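Local coordinates for protein adhesin (Streptococcus sanguinis SK1 = NCTC 7863, PDB 6VT2) that probably mediates attachment of the bacterium to host sialoglycans through two Siglec-like binding modules of a serine-rich repeat adhesin, at residues N145-I156 / Y172-V180; F228-N239 / F299-S307. All coordinates share one frame; numbering follows the deposited sequence.

Interaction 1 of 2, residues N145-I156 / Y172-V180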
loop_
_atom_site.group_PDB
_atom_site.type_symbol
_atom_site.label_atom_id
_atom_site.label_comp_id
_atom_site.label_asym_id
_atom_site.label_seq_id
_atom_site.Cartn_x
_atom_site.Cartn_y
_atom_site.Cartn_z
ATOM N N ASN A 145 2.091 26.552 7.598
ATOM C CA ASN A 145 3.019 27.533 8.158
ATOM C C ASN A 145 3.335 27.246 9.610
ATOM O O ASN A 145 4.156 27.948 10.207
ATOM C CB ASN A 145 2.422 28.956 8.030
ATOM C CG ASN A 145 3.271 30.029 8.669
ATOM O OD1 ASN A 145 2.903 30.628 9.702
ATOM N ND2 ASN A 145 4.408 30.303 8.050
ATOM N N SER A 146 2.701 26.234 10.216
ATOM C CA SER A 146 2.976 25.927 11.628
ATOM C C SER A 146 2.649 24.453 11.841
ATOM O O SER A 146 1.557 24.076 12.305
ATOM C CB SER A 146 2.172 26.808 12.590
ATOM O OG SER A 146 2.429 26.372 13.901
ATOM N N LEU A 147 3.596 23.607 11.464
ATOM C CA LEU A 147 3.400 22.162 11.557
ATOM C C LEU A 147 3.377 21.726 13.010
ATOM O O LEU A 147 4.109 22.252 13.793
ATOM C CB LEU A 147 4.525 21.426 10.835
ATOM C CG LEU A 147 4.279 21.116 9.380
ATOM C CD1 LEU A 147 4.069 22.353 8.551
ATOM C CD2 LEU A 147 5.403 20.259 8.839
ATOM N N THR A 148 2.544 20.764 13.332
ATOM C CA THR A 148 2.574 20.133 14.649
ATOM C C THR A 148 3.691 19.092 14.650
ATOM O O THR A 148 4.192 18.722 13.606
ATOM C CB THR A 148 1.216 19.520 14.939
ATOM O OG1 THR A 148 1.031 18.401 14.090
ATOM C CG2 THR A 148 0.102 20.514 14.724
ATOM N N GLN A 149 4.104 18.683 15.825
ATOM C CA GLN A 149 5.087 17.609 15.940
ATOM C C GLN A 149 4.563 16.401 15.174
ATOM O O GLN A 149 5.349 15.763 14.513
ATOM C CB GLN A 149 5.325 17.260 17.397
ATOM C CG GLN A 149 6.444 16.268 17.543
ATOM C CD GLN A 149 7.704 16.766 16.882
ATOM O OE1 GLN A 149 8.316 16.074 16.094
ATOM N NE2 GLN A 149 8.120 17.941 17.285
ATOM N N THR A 150 3.269 16.129 15.234
ATOM C CA THR A 150 2.690 15.014 14.506
ATOM C C THR A 150 2.847 15.214 13.009
ATOM O O THR A 150 3.139 14.266 12.272
ATOM C CB THR A 150 1.207 14.875 14.886
ATOM O OG1 THR A 150 1.090 14.592 16.292
ATOM C CG2 THR A 150 0.518 13.779 14.082
ATOM N N ASP A 151 2.639 16.442 12.539
ATOM C CA ASP A 151 2.884 16.738 11.137
ATOM C C ASP A 151 4.328 16.451 10.761
ATOM O O ASP A 151 4.587 15.823 9.730
ATOM C CB ASP A 151 2.612 18.202 10.836
ATOM C CG ASP A 151 1.141 18.577 10.912
ATOM O OD1 ASP A 151 0.288 17.667 10.713
ATOM O OD2 ASP A 151 0.882 19.796 11.166
ATOM N N LYS A 152 5.273 16.936 11.585
ATOM C CA LYS A 152 6.699 16.783 11.294
ATOM C C LYS A 152 7.081 15.315 11.275
ATOM O O LYS A 152 7.802 14.858 10.375
ATOM C CB LYS A 152 7.518 17.553 12.312
ATOM C CG LYS A 152 7.383 19.073 12.180
ATOM C CD LYS A 152 8.068 19.820 13.327
ATOM C CE LYS A 152 7.952 21.318 13.135
ATOM N NZ LYS A 152 8.780 22.074 14.138
ATOM N N ASP A 153 6.583 14.541 12.243
ATOM C CA ASP A 153 6.934 13.132 12.258
ATOM C C ASP A 153 6.422 12.468 11.002
ATOM O O ASP A 153 7.078 11.571 10.449
ATOM C CB ASP A 153 6.392 12.457 13.511
ATOM C CG ASP A 153 7.116 12.918 14.768
ATOM O OD1 ASP A 153 8.292 13.334 14.666
ATOM O OD2 ASP A 153 6.516 12.862 15.861
ATOM N N ALA A 154 5.242 12.896 10.535
ATOM C CA ALA A 154 4.654 12.310 9.341
ATOM C C ALA A 154 5.471 12.666 8.105
ATOM O O ALA A 154 5.602 11.854 7.181
ATOM C CB ALA A 154 3.212 12.760 9.149
ATOM N N VAL A 155 5.978 13.895 8.036
ATOM C CA VAL A 155 6.823 14.260 6.903
ATOM C C VAL A 155 8.105 13.443 6.918
ATOM O O VAL A 155 8.489 12.886 5.887
ATOM C CB VAL A 155 7.106 15.762 6.913
ATOM C CG1 VAL A 155 8.219 16.105 5.919
ATOM C CG2 VAL A 155 5.803 16.549 6.609
ATOM N N ILE A 156 8.737 13.312 8.089
ATOM C CA ILE A 156 9.965 12.525 8.193
ATOM C C ILE A 156 9.704 11.104 7.750
ATOM O O ILE A 156 10.507 10.491 7.028
ATOM C CB ILE A 156 10.528 12.564 9.620
ATOM C CG1 ILE A 156 10.981 13.970 9.967
ATOM C CG2 ILE A 156 11.691 11.559 9.757
ATOM C CD1 ILE A 156 11.479 14.117 11.366
ATOM N N TYR A 172 17.094 13.634 10.031
ATOM C CA TYR A 172 16.069 14.431 9.356
ATOM C C TYR A 172 15.554 15.496 10.312
ATOM O O TYR A 172 15.319 15.139 11.424
ATOM C CB TYR A 172 14.928 13.517 8.970
ATOM C CG TYR A 172 15.358 12.448 8.020
ATOM C CD1 TYR A 172 15.891 11.256 8.461
ATOM C CD2 TYR A 172 15.301 12.649 6.667
ATOM C CE1 TYR A 172 16.271 10.262 7.587
ATOM C CE2 TYR A 172 15.750 11.693 5.782
ATOM C CZ TYR A 172 16.216 10.481 6.234
ATOM O OH TYR A 172 16.624 9.543 5.340
ATOM N N SER A 173 15.429 16.728 9.859
ATOM C CA SER A 173 14.855 17.827 10.637
ATOM C C SER A 173 13.742 18.436 9.782
ATOM O O SER A 173 13.948 18.581 8.651
ATOM C CB SER A 173 15.889 18.802 10.971
ATOM O OG SER A 173 15.397 19.866 11.733
ATOM N N VAL A 174 12.593 18.746 10.358
ATOM C CA VAL A 174 11.509 19.401 9.638
ATOM C C VAL A 174 11.265 20.742 10.301
ATOM O O VAL A 174 11.101 20.817 11.522
ATOM C CB VAL A 174 10.225 18.561 9.652
ATOM C CG1 VAL A 174 9.115 19.271 8.853
ATOM C CG2 VAL A 174 10.489 17.201 9.147
ATOM N N SER A 175 11.224 21.786 9.506
ATOM C CA SER A 175 11.023 23.113 10.054
ATOM C C SER A 175 9.540 23.367 10.283
ATOM O O SER A 175 8.679 22.529 9.973
ATOM C CB SER A 175 11.559 24.179 9.114
ATOM O OG SER A 175 10.709 24.327 7.987
ATOM N N GLU A 176 9.252 24.582 10.764
ATOM C CA GLU A 176 7.887 24.967 11.083
ATOM C C GLU A 176 6.962 24.922 9.880
ATOM O O GLU A 176 5.747 24.785 10.071
ATOM C CB GLU A 176 7.890 26.374 11.698
ATOM C CG GLU A 176 8.641 26.474 13.027
ATOM C CD GLU A 176 10.172 26.520 12.873
ATOM O OE1 GLU A 176 10.688 26.314 11.755
ATOM O OE2 GLU A 176 10.860 26.767 13.884
ATOM N N ASN A 177 7.492 25.049 8.663
ATOM C CA ASN A 177 6.708 25.065 7.437
ATOM C C ASN A 177 6.905 23.819 6.588
ATOM O O ASN A 177 6.491 23.794 5.416
ATOM C CB ASN A 177 7.018 26.322 6.621
ATOM C CG ASN A 177 8.378 26.283 5.975
ATOM O OD1 ASN A 177 9.170 25.414 6.251
ATOM N ND2 ASN A 177 8.627 27.202 5.080
ATOM N N GLY A 178 7.520 22.776 7.156
ATOM C CA GLY A 178 7.673 21.550 6.411
ATOM C C GLY A 178 8.944 21.399 5.581
ATOM O O GLY A 178 9.092 20.373 4.914
ATOM N N THR A 179 9.870 22.356 5.649
ATOM C CA THR A 179 11.140 22.214 4.970
ATOM C C THR A 179 11.921 21.104 5.643
ATOM O O THR A 179 12.117 21.120 6.863
ATOM C CB THR A 179 11.934 23.498 5.046
ATOM O OG1 THR A 179 11.214 24.587 4.475
ATOM C CG2 THR A 179 13.235 23.348 4.240
ATOM N N VAL A 180 12.437 20.175 4.838
ATOM C CA VAL A 180 13.121 19.028 5.389
ATOM C C VAL A 180 14.610 19.198 5.169
ATOM O O VAL A 180 15.058 19.472 4.055
ATOM C CB VAL A 180 12.628 17.738 4.747
ATOM C CG1 VAL A 180 13.572 16.555 5.180
ATOM C CG2 VAL A 180 11.220 17.446 5.170
#
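V174, the last residue of strand 171-174, packs against K152, V155 and I156 of helix 149-162 and against L147 of the preceding loop, a helix-on-sheet packing inside the atypical Rib domain. Its CG2 methyl is pressed closely against I156 CG1, at 3.4 Å, while the other methyl, V174 CG1, lies 3.8 Å from L147 CD2 and also meets K152 CG. Next to I156 in the helix, V155 sends CG1 anti to its backbone N (chi1 168°), which carries that methyl to within 3.4 Å of V180 CG2, on the neighbouring strand. K152 runs extended in the direction opposite to V174, and its aliphatic arm passes over the chain beyond the strand, with CE 3.5 Å from S175 O. I156 CG2 rests on Y172 CB, and the Y172 side chain goes on to touch V159 and K160 of the same helix. Ahead of the helix, L147 N donates a nearly straight bond to E176 O (2.8 Å), docking the loop on the type I turn S175-G178; L147 CD2 meets G178 CA there. In the second shell, T148 and D151 form a capping box that starts the helix, and V198 of strand 198-200 backs L147 and V155. The turn itself is braced by N177 OD1, an Asx-turn acceptor that takes T179 N at 3.2 Å and T179 OG1 at 2.8 Å from the same face of the amide.

Interaction 2 of 2, residues F228-N239 / F299-S307. With CA (calcium ion), chain J.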
loop_
_atom_site.group_PDB
_atom_site.type_symbol
_atom_site.label_atom_id
_atom_site.label_comp_id
_atom_site.label_asym_id
_atom_site.label_seq_id
_atom_site.Cartn_x
_atom_site.Cartn_y
_atom_site.Cartn_z
ATOM N N PHE A 228 -15.619 5.559 2.802
ATOM C CA PHE A 228 -15.188 6.944 2.977
ATOM C C PHE A 228 -13.742 7.062 2.533
ATOM O O PHE A 228 -12.963 6.139 2.711
ATOM C CB PHE A 228 -15.273 7.373 4.411
ATOM C CG PHE A 228 -16.625 7.160 5.060
ATOM C CD1 PHE A 228 -16.974 5.938 5.593
ATOM C CD2 PHE A 228 -17.523 8.196 5.152
ATOM C CE1 PHE A 228 -18.202 5.758 6.233
ATOM C CE2 PHE A 228 -18.744 8.005 5.721
ATOM C CZ PHE A 228 -19.102 6.815 6.258
ATOM N N TYR A 229 -13.364 8.221 2.000
ATOM C CA TYR A 229 -11.950 8.482 1.779
ATOM C C TYR A 229 -11.690 9.957 2.005
ATOM O O TYR A 229 -12.591 10.769 2.158
ATOM C CB TYR A 229 -11.505 8.079 0.380
ATOM C CG TYR A 229 -12.036 8.918 -0.724
ATOM C CD1 TYR A 229 -11.340 10.036 -1.155
ATOM C CD2 TYR A 229 -13.218 8.572 -1.384
ATOM C CE1 TYR A 229 -11.822 10.770 -2.223
ATOM C CE2 TYR A 229 -13.696 9.305 -2.424
ATOM C CZ TYR A 229 -13.005 10.399 -2.838
ATOM O OH TYR A 229 -13.532 11.139 -3.873
ATOM N N ASP A 230 -10.442 10.275 2.140
ATOM C CA ASP A 230 -10.059 11.689 2.275
ATOM C C ASP A 230 -8.881 11.917 1.342
ATOM O O ASP A 230 -8.108 11.006 1.173
ATOM C CB ASP A 230 -9.720 12.021 3.722
ATOM C CG ASP A 230 -9.521 13.491 3.969
ATOM O OD1 ASP A 230 -10.396 14.200 3.722
ATOM O OD2 ASP A 230 -8.410 13.808 4.320
ATOM N N ASN A 231 -8.645 13.154 0.917
ATOM C CA ASN A 231 -7.476 13.513 0.078
ATOM C C ASN A 231 -6.154 13.266 0.843
ATOM O O ASN A 231 -5.199 12.959 0.227
ATOM C CB ASN A 231 -7.573 14.957 -0.414
ATOM C CG ASN A 231 -7.482 15.964 0.695
ATOM O OD1 ASN A 231 -7.883 15.681 1.758
ATOM N ND2 ASN A 231 -6.905 17.118 0.463
ATOM N N SER A 232 -6.145 13.314 2.176
ATOM C CA SER A 232 -4.947 13.007 2.990
ATOM C C SER A 232 -4.716 11.499 3.090
ATOM O O SER A 232 -3.694 11.112 3.577
ATOM C CB SER A 232 -5.061 13.538 4.354
ATOM O OG SER A 232 -6.088 12.854 5.035
ATOM N N GLY A 233 -5.733 10.697 2.769
ATOM C CA GLY A 233 -5.670 9.282 2.950
ATOM C C GLY A 233 -5.993 8.833 4.347
ATOM O O GLY A 233 -5.875 7.621 4.617
ATOM N N LYS A 234 -6.425 9.753 5.230
ATOM C CA LYS A 234 -6.665 9.424 6.623
ATOM C C LYS A 234 -7.968 10.046 7.099
ATOM O O LYS A 234 -8.193 11.252 6.935
ATOM C CB LYS A 234 -5.499 9.896 7.485
ATOM C CG LYS A 234 -5.729 9.851 8.946
ATOM C CD LYS A 234 -5.997 8.419 9.449
ATOM C CE LYS A 234 -6.088 8.412 10.958
ATOM N NZ LYS A 234 -6.678 7.168 11.482
ATOM N N ILE A 235 -8.822 9.215 7.673
ATOM C CA ILE A 235 -9.991 9.663 8.413
ATOM C C ILE A 235 -9.829 9.252 9.856
ATOM O O ILE A 235 -9.412 8.124 10.160
ATOM C CB ILE A 235 -11.274 9.084 7.778
ATOM C CG1 ILE A 235 -11.454 9.755 6.410
ATOM C CG2 ILE A 235 -12.439 9.191 8.686
ATOM C CD1 ILE A 235 -12.588 9.096 5.619
ATOM N N THR A 236 -10.167 10.187 10.735
ATOM C CA THR A 236 -10.063 9.988 12.166
ATOM C C THR A 236 -11.396 9.710 12.818
ATOM O O THR A 236 -11.408 9.138 13.908
ATOM C CB THR A 236 -9.436 11.194 12.862
ATOM O OG1 THR A 236 -10.242 12.370 12.710
ATOM C CG2 THR A 236 -8.055 11.427 12.261
ATOM N N ASN A 237 -12.524 10.084 12.207
ATOM C CA ASN A 237 -13.794 9.878 12.873
ATOM C C ASN A 237 -14.869 9.772 11.829
ATOM O O ASN A 237 -14.849 10.551 10.877
ATOM C CB ASN A 237 -14.110 11.026 13.817
ATOM C CG ASN A 237 -15.466 10.896 14.440
ATOM O OD1 ASN A 237 -16.451 11.436 13.932
ATOM N ND2 ASN A 237 -15.537 10.159 15.527
ATOM N N VAL A 238 -15.830 8.864 12.060
ATOM C CA VAL A 238 -17.080 8.758 11.315
ATOM C C VAL A 238 -18.200 8.910 12.318
ATOM O O VAL A 238 -18.222 8.214 13.348
ATOM C CB VAL A 238 -17.165 7.434 10.553
ATOM C CG1 VAL A 238 -18.530 7.273 9.923
ATOM C CG2 VAL A 238 -16.048 7.335 9.572
ATOM N N ASN A 239 -19.089 9.851 12.053
ATOM C CA ASN A 239 -20.074 10.269 13.032
ATOM C C ASN A 239 -21.462 10.189 12.426
ATOM O O ASN A 239 -21.801 10.953 11.521
ATOM C CB ASN A 239 -19.805 11.698 13.469
ATOM C CG ASN A 239 -20.733 12.160 14.560
ATOM O OD1 ASN A 239 -21.524 11.380 15.098
ATOM N ND2 ASN A 239 -20.617 13.450 14.936
ATOM N N PHE A 299 -30.407 8.198 7.376
ATOM C CA PHE A 299 -29.278 8.509 8.221
ATOM C C PHE A 299 -28.535 9.708 7.675
ATOM O O PHE A 299 -28.573 9.995 6.479
ATOM C CB PHE A 299 -28.305 7.325 8.283
ATOM C CG PHE A 299 -28.897 6.086 8.850
ATOM C CD1 PHE A 299 -29.541 5.178 8.028
ATOM C CD2 PHE A 299 -28.810 5.810 10.179
ATOM C CE1 PHE A 299 -30.115 4.056 8.525
ATOM C CE2 PHE A 299 -29.326 4.635 10.681
ATOM C CZ PHE A 299 -30.006 3.765 9.853
ATOM N N LYS A 300 -27.765 10.326 8.559
ATOM C CA LYS A 300 -26.844 11.382 8.185
ATOM C C LYS A 300 -25.511 10.994 8.792
ATOM O O LYS A 300 -25.414 10.717 9.997
ATOM C CB LYS A 300 -27.349 12.743 8.714
ATOM C CG LYS A 300 -28.704 13.153 8.085
ATOM C CD LYS A 300 -28.929 14.645 8.113
ATOM C CE LYS A 300 -29.126 15.184 9.531
ATOM N NZ LYS A 300 -28.918 16.672 9.597
ATOM N N VAL A 301 -24.481 11.023 7.984
ATOM C CA VAL A 301 -23.145 10.649 8.417
ATOM C C VAL A 301 -22.197 11.787 8.055
ATOM O O VAL A 301 -22.332 12.424 7.009
ATOM C CB VAL A 301 -22.713 9.296 7.813
ATOM C CG1 VAL A 301 -22.601 9.365 6.305
ATOM C CG2 VAL A 301 -21.483 8.853 8.479
ATOM N N ARG A 302 -21.252 12.018 8.914
ATOM C CA ARG A 302 -20.141 12.931 8.692
ATOM C C ARG A 302 -18.821 12.204 8.959
ATOM O O ARG A 302 -18.767 11.229 9.721
ATOM C CB ARG A 302 -20.204 14.104 9.650
ATOM C CG ARG A 302 -21.402 14.960 9.553
ATOM C CD ARG A 302 -21.424 15.992 10.703
ATOM N NE ARG A 302 -22.612 16.842 10.631
ATOM C CZ ARG A 302 -22.639 18.012 9.987
ATOM N NH1 ARG A 302 -21.534 18.468 9.377
ATOM N NH2 ARG A 302 -23.730 18.714 9.974
ATOM N N ALA A 303 -17.745 12.643 8.336
ATOM C CA ALA A 303 -16.431 12.055 8.569
ATOM C C ALA A 303 -15.458 13.219 8.719
ATOM O O ALA A 303 -15.620 14.263 8.093
ATOM C CB ALA A 303 -15.997 11.102 7.472
ATOM N N THR A 304 -14.481 13.030 9.591
ATOM C CA THR A 304 -13.497 14.051 9.894
ATOM C C THR A 304 -12.105 13.520 9.603
ATOM O O THR A 304 -11.809 12.357 9.875
ATOM C CB THR A 304 -13.615 14.430 11.363
ATOM O OG1 THR A 304 -14.896 14.943 11.645
ATOM C CG2 THR A 304 -12.591 15.555 11.717
ATOM N N ASP A 305 -11.251 14.359 9.006
ATOM C CA ASP A 305 -9.875 13.964 8.733
ATOM C C ASP A 305 -8.989 14.421 9.892
ATOM O O ASP A 305 -9.455 15.022 10.860
ATOM C CB ASP A 305 -9.433 14.473 7.353
ATOM C CG ASP A 305 -9.349 15.999 7.247
ATOM O OD1 ASP A 305 -9.151 16.660 8.287
ATOM O OD2 ASP A 305 -9.548 16.462 6.128
ATOM N N ALA A 306 -7.692 14.107 9.801
ATOM C CA ALA A 306 -6.813 14.353 10.939
ATOM C C ALA A 306 -6.528 15.834 11.121
ATOM O O ALA A 306 -6.090 16.235 12.208
ATOM C CB ALA A 306 -5.519 13.602 10.770
ATOM N N SER A 307 -6.777 16.650 10.094
ATOM C CA SER A 307 -6.624 18.096 10.211
ATOM C C SER A 307 -7.823 18.756 10.864
ATOM O O SER A 307 -7.800 19.964 11.072
ATOM C CB SER A 307 -6.407 18.727 8.838
ATOM O OG SER A 307 -5.213 18.293 8.275
HETATM CA CA CA J . -8.871 16.191 3.880
HETATM O O HOH W 1 -5.972 13.537 7.724
HETATM O O HOH W 2 -9.154 15.076 13.577
HETATM O O HOH W 3 -17.004 13.240 11.813
HETATM O O HOH W 4 -24.140 12.523 11.656
#
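D230 OD2 is gripped by a calcium ion at 2.5 Å and by two groups of S232: S232 OG donates to the anti lone pair of OD2, 2.6 Å away, and S232 N comes from above the carboxylate plane in an Asx turn. D230 OD1 binds the calcium too, making the carboxylate bidentate, and N231 OD1 joins it. From the other segment, D305 OD2 reaches the ion at 2.4 Å, its carboxylate plane turned 63° from that of D230; the metal holds these like-charged groups together, and D201 and V203 complete the site. A water between S232 OG and A306 N bridges the two segments. Farther along, strands 235-239 and 296-305 pair antiparallel: N239 N bonds R302 O at 2.7 Å, and T304 N bonds N237 O at 2.8 Å. T236 N bonds T304 O, to which N237 N adds a weak bond, giving a classic beta bulge. On the face carrying V238 and A303, V238 CG1 touches V301 CG2 (3.6 Å), and V238 CG2 sits over the ring of F228, from strand 222-229 of the other sheet. K300 is salt-bridged to D243 and touches the bound galactose. Strand 296-305, paired with edge strand 235-239, thus links the calcium site to the glycan pocket of this Siglec-like domain.

From the N terminus the chain first builds one Siglec-like module, then enters the atypical Rib domain, where interaction 1 closes a loop of 15 residues and joins helix 149-162 to the three-stranded sheet that begins with strand 171-174. The chain then passes through strands 180-183, 189-192 and 198-200, and the D201-V203 linker carries it into the second Siglec-like module. There interaction 2 closes a much longer loop of 59 residues, including helix 244-255 and strand 277-283; it joins edge strand 235-239 to strand 296-305 and, through F228, the two sheets. The contacts follow in series, neither nested nor crossed. The nearest atoms of interactions 1 and 2 are about 6 Å apart, without touching.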